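Local coordinates for flagellin (Burkholderia pseudomallei, PDB 4CFI), which probably builds the flagellar filament used for swimming, and is studied as a source of immunoreactive epitopes, at residues G74-Q79 with V90-S95; S15-L20 with N239-V244; I115-D120 with T189-A194; T164-S169 with L185-S190; T108-G113 with V140-K145. One frame throughout, in Å; residues are numbered along the deposited sequence. Where two conformers were deposited one is given.

In the fold
Contact 2 pairs the helices near the two chain ends and so closes over everything between them. Contact 1 is a hairpin on the same side of the molecule, its centre about 19 Å from that of contact 2. The two touch through Gln94 and Thr243. Contacts 3, 4 and 5 all lie in the D2 region. Contacts 3 and 4 share Thr189 and Ser190, and their centres are about 10 Å apart. Leu187 and Val166 of contact 4 pack on residues of contact 3. Val140 of contact 5 meets Ile115 of contact 3 and Leu185 of contact 4. The centres of contacts 1 and 3 are about 53 Å apart, which reflects the elongated shape of the chain.

Contact 1: G74-Q79 with V90-S95; sequences GTLSFQ and VDLTQS
Val90 and Leu76 form an antiparallel hydrogen-bonded pair in the hairpin of strands 74-79 and 87-92. Leu76 N donates to Val90 O at 2.9 Å, and Val90 N donates to Leu76 O at 2.7 Å. Both side chains lie on one face of the hairpin. CG2 of Val90 is anti to its carbonyl carbon, and it reaches the edge of the Phe78 ring, with CE2 at 4.0 Å. Leu76 reaches Leu92 instead, CD1 to CD1 at 3.9 Å. This apolar face is turned to the long helices: Leu76 packs on Ile5, and Val90 on Leu6, Leu251 and Ala254.

Gly74 is the third residue with much surface buried here. Its O accepts from Leu92 N at 2.8 Å, but the N-H...O angle is only 139°. Its phi is positive (69°).

Thr75 and Asp91 form the non-hydrogen-bonded pair on the other face, which is polar. Thr75 OG1 rests 3.7 Å from Thr93 CG2. Asp91 makes an Asx turn. Its OD1 accepts from Thr93 N at 2.9 Å and from Thr93 OG1 at 2.6 Å, the hydroxyl meeting the syn lone pair of OD1. The two bonds help hold the carboxylate's orientation.

The hairpin is therefore two-sided. Hydrocarbon on one face suits burial against the helices, while hydroxyls and a carboxylate on the other suit exposure to water.

Contact 2: S15-L20 with N239-V244; sequences SLTNSL and NALATV
An antiparallel helix pair, part of the helical bundle that forms the flagellin D1 core, meets here through Leu20 and Leu16 on helix 2-31 and Val244, Leu241 and Ala240 on helix 227-257. The short segments run at 167° to each other, with axes 10.2 Å apart at closest approach. No hydrogen bond crosses the interface. It is held by apolar contact.

Leu20 has the most surface buried. Its CD1 touches two residues of the facing helix, Ala240 CB at 4.0 Å and Val244 CG2 at 3.9 Å. Its CB faces Leu241 CD2 at 3.9 Å. Leu241 leaves its helix beside the interface, and the end of its side chain comes nearer. Val244 CG2 is shared: it also meets Leu16 CD2 at 3.5 Å, the closest pair across these segments. Leu16 CG, anti to the backbone N (chi1 -179°), lies 4.0 Å from the same Val244 CG2. Beyond this pair Leu16 packs on Val54 of helix 37-60, so a third helix closes on the same core. Ala240, with only CB to offer, also touches Val219.

Thr17 stands where the backbones come nearest. Its CG2 reaches Leu241 CD2 at 4.1 Å, the two side chains crossing at about a right angle. Its OG1 is hydrogen-bonded to Leu13 O within its own helix, and the same oxygen lies 3.6 Å from Val244 CG1.

Contact 3: I115-D120 with T189-A194; sequences IKVAID and TSATSA
Val117 meets Ala191 with CB and CG1. Its CB is 3.3 Å from Ala191 O. CG1, which is anti to the carbonyl carbon (chi1 -60°), runs past that oxygen and comes to 4.1 Å from Ala191 CB. CG2 turns the other way, and lies 4.2 Å from CG1 of Ile119, two residues on along the strand. Val117 also packs on Thr135 and Ile138 of the neighbouring strand.

Ile119 supplies the next contact. Its CG2 lies 3.5 Å from Ala191 CA and faces Ser190 O as well. Its CD1 end packs on Val166 of helix 160-167, which also touches Ala191.

Strand 111-119 is an outermost strand of the three-stranded antiparallel sheet in the D2 region. The loop 189-194 passes alongside it without becoming a fourth strand. One direct backbone bond joins them: Ala118 N donates to Ala191 O at 2.9 Å, nearly along the C=O axis. A water forms a second link. It donates to Ala118 O at 2.8 Å and to Ser190 O, and accepts from Ala194 N at 2.9 Å. The water thus joins the strand to Ser190 and Ala194 of the loop. Near it, Ala118 CB touches Ala194 CB at 4.1 Å. At the other end of the strand segment, Thr192 CG2 rests on Lys116 O. Lys116 NZ forms a salt bridge with Asp199.

Contact 4: T164-S169 with L185-S190; sequences TAVFGS and LALSTS
The end of helix 160-167 meets segment 185-190, extended from Leu185 to Ser188, through one weak backbone bond, Ser188 N to Val166 O at 3.0 Å with an N-H...O angle of 127°. A CA-H...O contact from Phe167 CA to Ala186 O, 3.4 Å, adds to it. Gly168, just after the helix, has a positive phi.

Phe167 carries most of the side-chain contact. Val166 CG1 lies over the centre of one ring face, 3.5 Å above the plane. Leu187 CD1 lies near both residues, at 3.7 Å from Val166 CG1 and 3.8 Å from Phe167 CE1. Leu185 CD1 approaches the ring obliquely, 3.6 Å from Phe167 CD1. Both leucines have CG anti to the backbone N, and each brings CD1 to the ring.

Two waters bridge the segments. One donates to Ala165 O and accepts from Ser188 OG at 2.8 Å. The other lies 2.8 Å from Phe167 O and accepts from Ala186 N.

The apolar cluster continues into the D2 fold. Phe167 stacks on Phe150 of strand 148-152, Leu185 packs on Ile210 and Leu187 on Val207 of helix 197-213, and Leu187 also touches Ile115 of strand 111-119.

Contact 5: T108-G113 with V140-K145; sequences TGQTLG and VVSDGK
Ser142 and Gln110 sit where strands 111-119 and 135-142, antiparallel neighbours in the three-stranded sheet of the D2 region, open into turns. This is the tight part of the contact. Ser142 N donates to Gln110 O at 2.9 Å. Ser142 OG, in the crowded position between the backbone N and carbonyl carbon (chi1 59°), turns to Gln110 N and accepts from it at 3.0 Å. The same hydroxyl donates to Gln107 O. Ser142 O takes Gly109 N at 2.9 Å, with the donor 47° out of the carbonyl plane. Ser142 thus bonds to Gly109 and Gln110 of the facing segment, and to Gln107 just before it.

Further into the sheet, Leu112 N donates to Val140 O at 2.8 Å. Val140 N donates to Gly113 O at 3.0 Å. Leu112 and Val140 are buried, and both pack on Phe148 and Ile210. On the more exposed face, Thr111 and Val141 are a non-hydrogen-bonded pair, and Val141 CG1 lies against the Gly109 carbonyl carbon.

The solvent side is at the turns. Thr108 is exposed, and its OG1 is 2.8 Å from a water, which makes only a weak bond to Asp143 O. The backbones are nonetheless close, with Thr108 N 3.5 Å from Gly144 CA. Asp143 folds into an Asx turn: while OD2 accepts from Gly173 N, OD1 accepts from Lys145 N at 2.9 Å, the N-H coming from above the carboxylate plane.

Contact 1: G74-Q79 with V90-S95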
# COMPACT_ATOMS: atom_id res chain seq x y z
N GLY A 74 -13.89 21.75 3.69
CA GLY A 74 -12.90 22.31 4.59
C GLY A 74 -13.10 21.85 6.02
O GLY A 74 -13.45 20.71 6.28
N THR A 75 -12.84 22.75 6.96
CA THR A 75 -13.06 22.48 8.38
C THR A 75 -14.34 23.16 8.80
O THR A 75 -14.47 24.37 8.64
CB THR A 75 -11.87 22.97 9.23
OG1 THR A 75 -10.67 22.32 8.77
CG2 THR A 75 -12.08 22.63 10.69
N LEU A 76 -15.28 22.38 9.32
CA LEU A 76 -16.55 22.91 9.82
C LEU A 76 -16.54 23.01 11.34
O LEU A 76 -15.91 22.20 12.01
CB LEU A 76 -17.70 22.00 9.37
CG LEU A 76 -17.80 21.69 7.88
CD1 LEU A 76 -18.97 20.77 7.61
CD2 LEU A 76 -17.93 22.99 7.08
N SER A 77 -17.23 24.01 11.88
CA SER A 77 -17.29 24.21 13.32
C SER A 77 -18.74 24.37 13.78
O SER A 77 -19.56 24.96 13.07
CB SER A 77 -16.45 25.42 13.73
OG SER A 77 -15.09 25.21 13.38
N PHE A 78 -19.04 23.81 14.95
CA PHE A 78 -20.40 23.83 15.53
C PHE A 78 -20.36 24.19 17.01
O PHE A 78 -19.50 23.71 17.74
CB PHE A 78 -21.04 22.46 15.38
CG PHE A 78 -21.06 21.98 13.97
CD1 PHE A 78 -22.08 22.36 13.10
CD2 PHE A 78 -20.03 21.20 13.48
CE1 PHE A 78 -22.08 21.95 11.78
CE2 PHE A 78 -20.02 20.79 12.16
CZ PHE A 78 -21.05 21.16 11.31
N GLN A 79 -21.30 25.03 17.43
CA GLN A 79 -21.40 25.46 18.82
C GLN A 79 -22.11 24.38 19.66
O GLN A 79 -23.22 23.97 19.34
CB GLN A 79 -22.14 26.81 18.91
CG GLN A 79 -22.17 27.45 20.30
CD GLN A 79 -20.84 28.07 20.72
OE1 GLN A 79 -20.06 28.54 19.89
NE2 GLN A 79 -20.59 28.10 22.03
N VAL A 90 -14.73 19.84 12.75
CA VAL A 90 -14.70 18.64 11.93
C VAL A 90 -13.85 18.92 10.69
O VAL A 90 -14.19 19.76 9.86
CB VAL A 90 -16.13 18.25 11.52
CG1 VAL A 90 -16.13 16.91 10.79
CG2 VAL A 90 -17.04 18.18 12.75
N ASP A 91 -12.73 18.20 10.59
CA ASP A 91 -11.80 18.33 9.47
C ASP A 91 -12.22 17.47 8.26
O ASP A 91 -11.95 16.27 8.24
CB ASP A 91 -10.39 17.96 9.92
CG ASP A 91 -9.36 18.13 8.82
OD1 ASP A 91 -9.75 18.29 7.65
OD2 ASP A 91 -8.14 18.11 9.13
N LEU A 92 -12.85 18.11 7.28
CA LEU A 92 -13.26 17.48 6.02
C LEU A 92 -12.45 18.03 4.84
O LEU A 92 -12.97 18.23 3.73
CB LEU A 92 -14.74 17.71 5.76
CG LEU A 92 -15.68 17.10 6.81
CD1 LEU A 92 -17.11 17.54 6.53
CD2 LEU A 92 -15.56 15.58 6.83
N THR A 93 -11.16 18.25 5.07
CA THR A 93 -10.29 18.82 4.05
C THR A 93 -9.73 17.81 3.04
O THR A 93 -9.30 18.20 1.96
CB THR A 93 -9.09 19.54 4.69
OG1 THR A 93 -8.31 18.61 5.45
CG2 THR A 93 -9.55 20.67 5.61
N GLN A 94 -9.73 16.52 3.41
CA GLN A 94 -9.19 15.45 2.55
C GLN A 94 -10.25 14.87 1.60
O GLN A 94 -11.32 14.43 2.03
CB GLN A 94 -8.58 14.32 3.38
CG GLN A 94 -8.66 12.94 2.72
CD GLN A 94 -7.32 12.35 2.29
OE1 GLN A 94 -6.42 12.15 3.12
NE2 GLN A 94 -7.20 12.01 0.98
N SER A 95 -9.93 14.88 0.31
CA SER A 95 -10.76 14.28 -0.71
C SER A 95 -10.70 12.77 -0.65
O SER A 95 -9.63 12.17 -0.46
CB SER A 95 -10.25 14.71 -2.09
OG SER A 95 -11.01 14.14 -3.13

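Contact 2: S15-L20 with N239-V244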
# COMPACT_ATOMS: atom_id res chain seq x y z
N SER A 15 -20.14 3.57 2.28
CA SER A 15 -20.21 3.21 0.86
C SER A 15 -18.82 3.00 0.27
O SER A 15 -18.58 2.04 -0.45
CB SER A 15 -20.92 4.28 0.06
OG SER A 15 -22.25 4.43 0.49
N LEU A 16 -17.92 3.91 0.59
CA LEU A 16 -16.55 3.82 0.12
C LEU A 16 -15.88 2.53 0.62
O LEU A 16 -15.22 1.84 -0.15
CB LEU A 16 -15.81 5.09 0.56
CG LEU A 16 -14.36 5.17 0.12
CD1 LEU A 16 -14.20 4.86 -1.36
CD2 LEU A 16 -13.80 6.54 0.48
N THR A 17 -16.07 2.18 1.90
CA THR A 17 -15.55 0.91 2.44
C THR A 17 -16.05 -0.29 1.62
O THR A 17 -15.27 -1.20 1.33
CB THR A 17 -15.94 0.76 3.93
OG1 THR A 17 -15.26 1.76 4.68
CG2 THR A 17 -15.58 -0.61 4.48
N ASN A 18 -17.33 -0.32 1.28
CA ASN A 18 -17.87 -1.42 0.47
C ASN A 18 -17.09 -1.56 -0.85
O ASN A 18 -16.71 -2.67 -1.25
CB ASN A 18 -19.38 -1.26 0.21
CG ASN A 18 -20.28 -1.79 1.34
OD1 ASN A 18 -20.65 -2.96 1.33
ND2 ASN A 18 -20.70 -0.93 2.25
N SER A 19 -16.85 -0.45 -1.55
CA SER A 19 -16.17 -0.50 -2.85
C SER A 19 -14.69 -0.85 -2.72
O SER A 19 -14.16 -1.59 -3.54
CB SER A 19 -16.34 0.79 -3.65
OG SER A 19 -17.63 0.85 -4.26
N LEU A 20 -14.03 -0.33 -1.68
CA LEU A 20 -12.62 -0.66 -1.46
C LEU A 20 -12.45 -2.14 -1.07
O LEU A 20 -11.56 -2.81 -1.61
CB LEU A 20 -12.02 0.26 -0.40
CG LEU A 20 -12.00 1.75 -0.76
CD1 LEU A 20 -11.60 2.59 0.45
CD2 LEU A 20 -11.12 2.11 -1.95
N ASN A 239 -4.08 0.76 2.29
CA ASN A 239 -3.82 2.15 2.65
C ASN A 239 -5.06 3.02 2.54
O ASN A 239 -5.30 3.86 3.40
CB ASN A 239 -2.68 2.70 1.79
CG ASN A 239 -1.34 2.08 2.16
OD1 ASN A 239 -1.23 1.31 3.12
ND2 ASN A 239 -0.33 2.40 1.40
N ALA A 240 -5.84 2.84 1.49
CA ALA A 240 -7.08 3.59 1.33
C ALA A 240 -8.06 3.29 2.47
O ALA A 240 -8.70 4.20 3.00
CB ALA A 240 -7.71 3.29 -0.02
N LEU A 241 -8.19 2.02 2.83
CA LEU A 241 -9.06 1.64 3.95
C LEU A 241 -8.60 2.25 5.26
O LEU A 241 -9.42 2.65 6.07
CB LEU A 241 -9.24 0.12 4.07
CG LEU A 241 -10.23 -0.47 3.06
CD1 LEU A 241 -10.07 -1.98 2.99
CD2 LEU A 241 -11.66 -0.09 3.42
N ALA A 242 -7.28 2.30 5.50
CA ALA A 242 -6.77 2.96 6.68
C ALA A 242 -7.14 4.44 6.69
O ALA A 242 -7.55 4.96 7.74
CB ALA A 242 -5.25 2.79 6.77
N THR A 243 -7.01 5.11 5.55
CA THR A 243 -7.42 6.52 5.45
C THR A 243 -8.90 6.71 5.77
O THR A 243 -9.27 7.61 6.55
CB THR A 243 -7.07 7.08 4.05
OG1 THR A 243 -5.66 6.98 3.84
CG2 THR A 243 -7.53 8.50 3.88
N VAL A 244 -9.74 5.85 5.21
CA VAL A 244 -11.17 5.92 5.49
C VAL A 244 -11.49 5.63 6.96
O VAL A 244 -12.28 6.36 7.58
CB VAL A 244 -11.94 4.94 4.59
CG1 VAL A 244 -13.40 4.83 5.02
CG2 VAL A 244 -11.81 5.40 3.15

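Contact 3: I115-D120 with T189-A194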
# COMPACT_ATOMS: atom_id res chain seq x y z
N ILE A 115 13.51 -13.56 -3.25
CA ILE A 115 14.51 -13.64 -4.32
C ILE A 115 15.38 -14.87 -4.09
O ILE A 115 15.92 -15.05 -2.99
CB ILE A 115 15.44 -12.39 -4.36
CG1 ILE A 115 14.61 -11.09 -4.33
CG2 ILE A 115 16.41 -12.46 -5.52
CD1 ILE A 115 15.44 -9.86 -3.99
N LYS A 116 15.52 -15.72 -5.11
CA LYS A 116 16.45 -16.85 -5.03
C LYS A 116 17.87 -16.36 -5.29
O LYS A 116 18.12 -15.70 -6.29
CB LYS A 116 16.06 -17.97 -6.03
CG LYS A 116 17.03 -19.15 -6.03
CD LYS A 116 16.73 -20.17 -7.11
CE LYS A 116 17.67 -21.35 -7.02
NZ LYS A 116 17.38 -22.38 -8.05
N VAL A 117 18.78 -16.70 -4.39
CA VAL A 117 20.16 -16.22 -4.39
C VAL A 117 21.11 -17.38 -4.04
O VAL A 117 20.67 -18.49 -3.76
CB VAL A 117 20.38 -15.06 -3.38
CG1 VAL A 117 19.48 -13.89 -3.74
CG2 VAL A 117 20.18 -15.51 -1.94
N ALA A 118 22.41 -17.10 -4.07
CA ALA A 118 23.43 -18.08 -3.72
C ALA A 118 24.62 -17.35 -3.12
O ALA A 118 25.54 -16.95 -3.84
CB ALA A 118 23.86 -18.92 -4.92
N ILE A 119 24.58 -17.11 -1.81
CA ILE A 119 25.56 -16.30 -1.11
C ILE A 119 25.98 -16.94 0.20
O ILE A 119 25.26 -17.78 0.76
CB ILE A 119 25.07 -14.85 -0.87
CG1 ILE A 119 23.86 -14.83 0.07
CG2 ILE A 119 24.79 -14.13 -2.19
CD1 ILE A 119 23.26 -13.45 0.33
N ASP A 120 27.15 -16.53 0.69
CA ASP A 120 27.58 -16.91 2.02
C ASP A 120 27.07 -15.93 3.08
O ASP A 120 26.30 -15.01 2.79
CB ASP A 120 29.12 -17.12 2.06
CG ASP A 120 29.93 -15.84 1.95
OD1 ASP A 120 29.37 -14.75 2.10
OD2 ASP A 120 31.16 -15.97 1.69
N THR A 189 25.21 -8.12 -8.18
CA THR A 189 25.45 -9.20 -9.14
C THR A 189 25.94 -10.46 -8.41
O THR A 189 25.63 -11.59 -8.84
CB THR A 189 26.40 -8.77 -10.26
OG1 THR A 189 27.61 -8.30 -9.67
CG2 THR A 189 25.77 -7.66 -11.11
N SER A 190 26.70 -10.29 -7.34
CA SER A 190 27.21 -11.42 -6.57
C SER A 190 26.10 -12.27 -5.95
O SER A 190 26.33 -13.42 -5.63
CB SER A 190 28.17 -10.95 -5.48
OG SER A 190 29.39 -10.50 -6.04
N ALA A 191 24.92 -11.70 -5.75
CA ALA A 191 23.81 -12.47 -5.17
C ALA A 191 23.35 -13.62 -6.05
O ALA A 191 22.82 -14.61 -5.53
CB ALA A 191 22.64 -11.55 -4.85
N THR A 192 23.50 -13.50 -7.38
CA THR A 192 23.00 -14.52 -8.30
C THR A 192 24.02 -15.01 -9.32
O THR A 192 23.68 -15.82 -10.18
CB THR A 192 21.74 -14.03 -9.04
OG1 THR A 192 22.13 -12.94 -9.89
CG2 THR A 192 20.61 -13.62 -8.07
N SER A 193 25.26 -14.53 -9.25
CA SER A 193 26.25 -14.89 -10.28
C SER A 193 26.55 -16.38 -10.32
O SER A 193 26.93 -16.89 -11.37
CB SER A 193 27.53 -14.09 -10.13
OG SER A 193 28.09 -14.28 -8.84
N ALA A 194 26.34 -17.06 -9.20
CA ALA A 194 26.60 -18.50 -9.16
C ALA A 194 25.46 -19.34 -9.72
O ALA A 194 25.61 -20.56 -9.88
CB ALA A 194 26.90 -18.93 -7.73
O HOH W 1 25.74 -16.06 -6.54

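Contact 4: T164-S169 with L185-S190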
# COMPACT_ATOMS: atom_id res chain seq x y z
N THR A 164 24.30 -5.09 3.78
CA THR A 164 25.08 -4.05 3.13
C THR A 164 25.73 -4.59 1.85
O THR A 164 25.74 -3.92 0.82
CB THR A 164 26.15 -3.50 4.12
OG1 THR A 164 25.47 -2.89 5.23
CG2 THR A 164 27.10 -2.50 3.44
N ALA A 165 26.30 -5.78 1.95
CA ALA A 165 27.07 -6.37 0.84
C ALA A 165 26.23 -6.70 -0.39
O ALA A 165 26.75 -6.71 -1.50
CB ALA A 165 27.78 -7.63 1.30
N VAL A 166 24.95 -7.00 -0.18
CA VAL A 166 24.03 -7.38 -1.26
C VAL A 166 23.24 -6.17 -1.76
O VAL A 166 23.13 -5.95 -2.97
CB VAL A 166 23.07 -8.52 -0.83
CG1 VAL A 166 22.01 -8.79 -1.90
CG2 VAL A 166 23.88 -9.77 -0.54
N PHE A 167 22.71 -5.37 -0.85
CA PHE A 167 21.73 -4.33 -1.16
C PHE A 167 22.26 -2.91 -1.09
O PHE A 167 21.55 -1.98 -1.46
CB PHE A 167 20.51 -4.50 -0.26
CG PHE A 167 19.81 -5.82 -0.47
CD1 PHE A 167 19.08 -6.05 -1.62
CD2 PHE A 167 19.88 -6.83 0.49
CE1 PHE A 167 18.42 -7.25 -1.82
CE2 PHE A 167 19.24 -8.04 0.27
CZ PHE A 167 18.52 -8.26 -0.87
N GLY A 168 23.50 -2.74 -0.64
CA GLY A 168 24.05 -1.40 -0.47
C GLY A 168 23.60 -0.74 0.83
O GLY A 168 23.01 -1.39 1.70
N SER A 169 23.89 0.54 0.96
CA SER A 169 23.71 1.25 2.23
C SER A 169 22.45 2.13 2.32
O SER A 169 22.18 2.67 3.40
CB SER A 169 24.98 2.02 2.59
OG SER A 169 26.07 1.13 2.78
N LEU A 185 15.11 -0.84 -4.31
CA LEU A 185 15.81 -2.08 -4.06
C LEU A 185 16.78 -2.32 -5.20
O LEU A 185 16.38 -2.26 -6.35
CB LEU A 185 14.83 -3.25 -3.95
CG LEU A 185 15.44 -4.57 -3.48
CD1 LEU A 185 15.85 -4.50 -2.01
CD2 LEU A 185 14.47 -5.72 -3.70
N ALA A 186 18.03 -2.63 -4.85
CA ALA A 186 19.10 -2.92 -5.78
C ALA A 186 19.80 -4.21 -5.32
O ALA A 186 20.19 -4.31 -4.16
CB ALA A 186 20.10 -1.77 -5.80
N LEU A 187 19.89 -5.19 -6.21
CA LEU A 187 20.44 -6.50 -5.89
C LEU A 187 21.84 -6.64 -6.51
O LEU A 187 22.00 -6.43 -7.71
CB LEU A 187 19.54 -7.57 -6.49
CG LEU A 187 19.90 -9.02 -6.18
CD1 LEU A 187 19.68 -9.35 -4.71
CD2 LEU A 187 19.06 -9.96 -7.05
N SER A 188 22.82 -7.04 -5.71
CA SER A 188 24.17 -7.21 -6.21
C SER A 188 24.25 -8.26 -7.28
O SER A 188 23.51 -9.24 -7.25
CB SER A 188 25.10 -7.60 -5.07
OG SER A 188 24.72 -8.87 -4.53
N THR A 189 25.21 -8.12 -8.18
CA THR A 189 25.45 -9.20 -9.14
C THR A 189 25.94 -10.46 -8.41
O THR A 189 25.63 -11.59 -8.84
CB THR A 189 26.40 -8.77 -10.26
OG1 THR A 189 27.61 -8.30 -9.67
CG2 THR A 189 25.77 -7.66 -11.11
N SER A 190 26.70 -10.29 -7.34
CA SER A 190 27.21 -11.42 -6.57
C SER A 190 26.10 -12.27 -5.95
O SER A 190 26.33 -13.42 -5.63
CB SER A 190 28.17 -10.95 -5.48
OG SER A 190 29.39 -10.50 -6.04
O HOH W 2 26.84 -9.27 -2.77
O HOH W 3 18.79 -2.14 -2.12

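Contact 5: T108-G113 with V140-K145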
# COMPACT_ATOMS: atom_id res chain seq x y z
N THR A 108 4.33 -1.37 7.47
CA THR A 108 5.43 -2.20 7.92
C THR A 108 5.05 -3.68 8.06
O THR A 108 3.89 -4.03 8.37
CB THR A 108 6.00 -1.67 9.25
OG1 THR A 108 7.21 -2.35 9.52
CG2 THR A 108 5.02 -1.83 10.45
N GLY A 109 6.03 -4.55 7.79
CA GLY A 109 5.90 -5.98 8.08
C GLY A 109 5.36 -6.85 6.97
O GLY A 109 5.08 -8.03 7.22
N GLN A 110 5.20 -6.31 5.77
CA GLN A 110 4.63 -7.06 4.66
C GLN A 110 5.75 -7.60 3.77
O GLN A 110 6.68 -6.87 3.40
CB GLN A 110 3.68 -6.16 3.87
CG GLN A 110 2.55 -5.60 4.72
CD GLN A 110 1.45 -6.62 4.91
OE1 GLN A 110 1.23 -7.09 6.02
NE2 GLN A 110 0.78 -6.99 3.81
N THR A 111 5.67 -8.88 3.43
CA THR A 111 6.65 -9.47 2.53
C THR A 111 6.30 -9.05 1.10
O THR A 111 5.24 -9.35 0.58
CB THR A 111 6.73 -10.99 2.69
OG1 THR A 111 7.18 -11.28 4.03
CG2 THR A 111 7.73 -11.60 1.71
N LEU A 112 7.23 -8.33 0.48
CA LEU A 112 7.06 -7.78 -0.86
C LEU A 112 7.43 -8.79 -1.93
O LEU A 112 6.95 -8.70 -3.05
CB LEU A 112 7.91 -6.50 -1.01
CG LEU A 112 7.63 -5.41 0.02
CD1 LEU A 112 8.56 -4.22 -0.20
CD2 LEU A 112 6.18 -4.95 -0.06
N GLY A 113 8.34 -9.70 -1.61
CA GLY A 113 8.77 -10.75 -2.54
C GLY A 113 9.94 -11.51 -1.96
O GLY A 113 10.53 -11.08 -0.98
N VAL A 140 12.15 -9.98 1.24
CA VAL A 140 12.23 -8.53 1.36
C VAL A 140 10.92 -8.04 2.00
O VAL A 140 9.84 -8.25 1.46
CB VAL A 140 12.44 -7.88 -0.01
CG1 VAL A 140 12.57 -6.35 0.12
CG2 VAL A 140 13.68 -8.46 -0.69
N VAL A 141 11.07 -7.40 3.16
CA VAL A 141 9.94 -7.05 4.01
C VAL A 141 9.88 -5.51 4.17
O VAL A 141 10.89 -4.86 4.40
CB VAL A 141 10.10 -7.74 5.40
CG1 VAL A 141 8.94 -7.42 6.30
CG2 VAL A 141 10.23 -9.26 5.24
N SER A 142 8.70 -4.94 4.03
CA SER A 142 8.54 -3.49 4.16
C SER A 142 8.80 -3.03 5.59
O SER A 142 8.56 -3.77 6.55
CB SER A 142 7.12 -3.10 3.77
OG SER A 142 6.20 -3.76 4.62
N ASP A 143 9.27 -1.78 5.72
CA ASP A 143 9.49 -1.16 7.03
C ASP A 143 8.50 -0.05 7.38
O ASP A 143 8.60 0.54 8.45
CB ASP A 143 10.95 -0.71 7.21
CG ASP A 143 11.35 0.47 6.32
OD1 ASP A 143 10.49 1.07 5.64
OD2 ASP A 143 12.56 0.80 6.32
N GLY A 144 7.54 0.23 6.52
CA GLY A 144 6.54 1.27 6.78
C GLY A 144 7.00 2.67 6.43
O GLY A 144 6.20 3.62 6.52
N LYS A 145 8.26 2.82 6.05
CA LYS A 145 8.87 4.11 5.73
C LYS A 145 9.43 4.12 4.30
O LYS A 145 10.22 5.01 3.94
CB LYS A 145 9.98 4.44 6.74
CG LYS A 145 9.44 4.55 8.17
CD LYS A 145 10.51 4.88 9.20
CE LYS A 145 11.03 6.30 9.12
NZ LYS A 145 10.00 7.35 9.34
O HOH W 4 8.93 -1.18 11.32